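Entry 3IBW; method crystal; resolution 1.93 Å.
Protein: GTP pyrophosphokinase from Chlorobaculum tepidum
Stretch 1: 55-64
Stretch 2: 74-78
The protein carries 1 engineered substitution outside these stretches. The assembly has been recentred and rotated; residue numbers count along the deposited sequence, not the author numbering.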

# COMPACT_ATOMS: atom_id res chain seq x y z
N ASN A 55 -2.06 -14.89 14.51
CA ASN A 55 -3.06 -15.94 14.58
C ASN A 55 -4.35 -15.46 13.93
O ASN A 55 -4.41 -14.33 13.44
N THR A 56 -5.37 -16.31 13.94
CA THR A 56 -6.64 -15.96 13.31
C THR A 56 -7.36 -14.81 14.00
O THR A 56 -7.94 -13.95 13.33
N ASP A 57 -7.34 -14.78 15.33
CA ASP A 57 -7.99 -13.69 16.05
C ASP A 57 -7.39 -12.34 15.61
O ASP A 57 -8.11 -11.37 15.38
N LYS A 58 -6.06 -12.28 15.49
CA LYS A 58 -5.41 -11.04 15.07
C LYS A 58 -5.84 -10.65 13.66
O LYS A 58 -6.16 -9.49 13.38
N LEU A 59 -5.86 -11.64 12.76
CA LEU A 59 -6.27 -11.41 11.38
C LEU A 59 -7.68 -10.82 11.33
O LEU A 59 -7.95 -9.87 10.60
N THR A 60 -8.58 -11.40 12.12
CA THR A 60 -9.96 -10.93 12.17
C THR A 60 -10.04 -9.46 12.59
O THR A 60 -10.84 -8.70 12.04
N THR A 61 -9.20 -9.04 13.54
CA THR A 61 -9.21 -7.65 14.00
C THR A 61 -8.73 -6.69 12.92
O THR A 61 -9.20 -5.56 12.84
N LEU A 62 -7.79 -7.13 12.08
CA LEU A 62 -7.30 -6.26 11.01
C LEU A 62 -8.40 -6.14 9.94
O LEU A 62 -8.61 -5.06 9.39
N MSE A 63 -9.09 -7.24 9.65
CA MSE A 63 -10.15 -7.20 8.65
C MSE A 63 -11.32 -6.35 9.15
O MSE A 63 -11.93 -5.62 8.37
N ASP A 64 -11.62 -6.42 10.45
CA ASP A 64 -12.70 -5.62 11.03
C ASP A 64 -12.38 -4.12 10.94
O ASP A 64 -13.26 -3.32 10.66
N THR A 74 -16.57 -4.54 0.79
CA THR A 74 -16.31 -5.86 1.34
C THR A 74 -14.86 -6.07 1.77
O THR A 74 -13.95 -5.44 1.23
N VAL A 75 -14.66 -6.94 2.75
CA VAL A 75 -13.34 -7.32 3.22
C VAL A 75 -13.50 -8.83 3.47
O VAL A 75 -14.37 -9.25 4.22
N GLU A 76 -12.67 -9.63 2.82
CA GLU A 76 -12.74 -11.08 2.98
C GLU A 76 -11.34 -11.65 3.05
O GLU A 76 -10.39 -11.04 2.56
N ARG A 77 -11.21 -12.81 3.68
CA ARG A 77 -9.93 -13.49 3.75
C ARG A 77 -9.76 -14.27 2.43
O ARG A 77 -10.68 -14.93 1.95
N LEU A 78 -8.56 -14.19 1.87
CA LEU A 78 -8.22 -14.88 0.62
C LEU A 78 -7.58 -16.23 0.92
O LEU A 78 -6.93 -16.39 1.95

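The contact between this helix and strand is held together without a single hydrogen bond, and its centre is a selenium atom lying against strand backbone. The helix 56-64 and strand 74-78 run nearly antiparallel, at 154°, with axes 8.9 Å apart at their closest. Met 63, a selenomethionine, points toward the strand in an m, t, m rotamer that sends its chain along it: SE sits 3.8 Å from Arg 77 N and 4.0 Å from Glu 76 C, while at the near end Met 63 CB packs 3.8 Å from Val 75 CG1. Val 75, chi1 t, also points toward the helix and is buried.

One turn back, Leu 59 (t, p) points in and lays its CD2 3.6 Å from CD of Arg 77. That arginine leaves the strand sideways, fully extended with all four chi angles near 180°, so its aliphatic length covers apolar surface and Leu 59 CD2 lies over one guanidinium face. Thr 56 (m) adds a looser touch, CG2 to Arg 77 NH1 at 4.1 Å. Glu 76, between Val 75 and Arg 77, points away from the helix.

Two side-chain bonds lie within the helix segment itself: Asn 55 (chi1 p) caps its start, OD1 accepting from Lys 58 N at 2.8 Å, and Thr 61 OG1 donates to Lys 58 O at 2.6 Å; Lys 58 NZ and Asp 64 OD1 find partners elsewhere in the structure.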

# COMPACT_ATOMS: atom_id res chain seq x y z
CB ASN A 55 -3.31 -16.35 16.05
CG ASN A 55 -3.71 -15.17 16.93
OD1 ASN A 55 -4.34 -14.21 16.48
ND2 ASN A 55 -3.36 -15.24 18.22
CB THR A 56 -7.57 -17.18 13.21
OG1 THR A 56 -6.86 -18.28 12.62
CG2 THR A 56 -8.78 -16.86 12.33
CB ASP A 57 -7.84 -13.86 17.57
CG ASP A 57 -8.66 -15.03 18.10
OD1 ASP A 57 -9.68 -15.36 17.48
OD2 ASP A 57 -8.29 -15.60 19.16
CB LYS A 58 -3.89 -11.19 15.12
CG LYS A 58 -3.15 -9.93 14.72
CD LYS A 58 -3.47 -8.79 15.66
CE LYS A 58 -2.98 -7.47 15.09
NZ LYS A 58 -1.95 -7.70 14.05
CB LEU A 59 -6.23 -12.73 10.60
CG LEU A 59 -6.70 -12.73 9.14
CD1 LEU A 59 -5.87 -11.76 8.31
CD2 LEU A 59 -6.60 -14.14 8.58
CB THR A 60 -10.78 -11.81 13.13
OG1 THR A 60 -10.80 -13.15 12.63
CG2 THR A 60 -12.22 -11.31 13.25
CB THR A 61 -8.35 -7.46 15.27
OG1 THR A 61 -6.96 -7.55 14.94
CG2 THR A 61 -8.68 -8.51 16.30
CB LEU A 62 -6.02 -6.84 10.38
CG LEU A 62 -4.86 -7.15 11.34
CD1 LEU A 62 -3.68 -7.73 10.55
CD2 LEU A 62 -4.44 -5.88 12.08
CB MSE A 63 -10.62 -8.62 8.31
CG MSE A 63 -9.53 -9.42 7.62
SE MSE A 63 -10.24 -11.04 6.86
CE MSE A 63 -10.50 -12.06 8.46
CB ASP A 64 -12.95 -6.04 12.48
CG ASP A 64 -13.68 -7.36 12.59
OD1 ASP A 64 -14.13 -7.89 11.55
OD2 ASP A 64 -13.82 -7.88 13.72
CB THR A 74 -16.62 -6.99 0.29
OG1 THR A 74 -15.77 -6.83 -0.85
CG2 THR A 74 -18.08 -6.93 -0.18
CB VAL A 75 -12.92 -6.63 4.53
CG1 VAL A 75 -11.53 -7.13 4.95
CG2 VAL A 75 -12.90 -5.12 4.33
CB GLU A 76 -13.49 -11.71 1.80
CG GLU A 76 -12.67 -11.78 0.50
CD GLU A 76 -13.52 -11.89 -0.77
OE1 GLU A 76 -13.79 -13.02 -1.23
OE2 GLU A 76 -13.92 -10.83 -1.29
CB ARG A 77 -9.90 -14.47 4.91
CG ARG A 77 -8.58 -15.20 5.04
CD ARG A 77 -8.58 -16.04 6.29
NE ARG A 77 -7.41 -16.89 6.34
CZ ARG A 77 -7.13 -17.71 7.35
NH1 ARG A 77 -7.96 -17.77 8.39
NH2 ARG A 77 -6.04 -18.46 7.31
CB LEU A 78 -7.21 -14.06 -0.18
CG LEU A 78 -7.66 -12.80 -0.93
CD1 LEU A 78 -6.45 -12.14 -1.58
CD2 LEU A 78 -8.69 -13.18 -1.98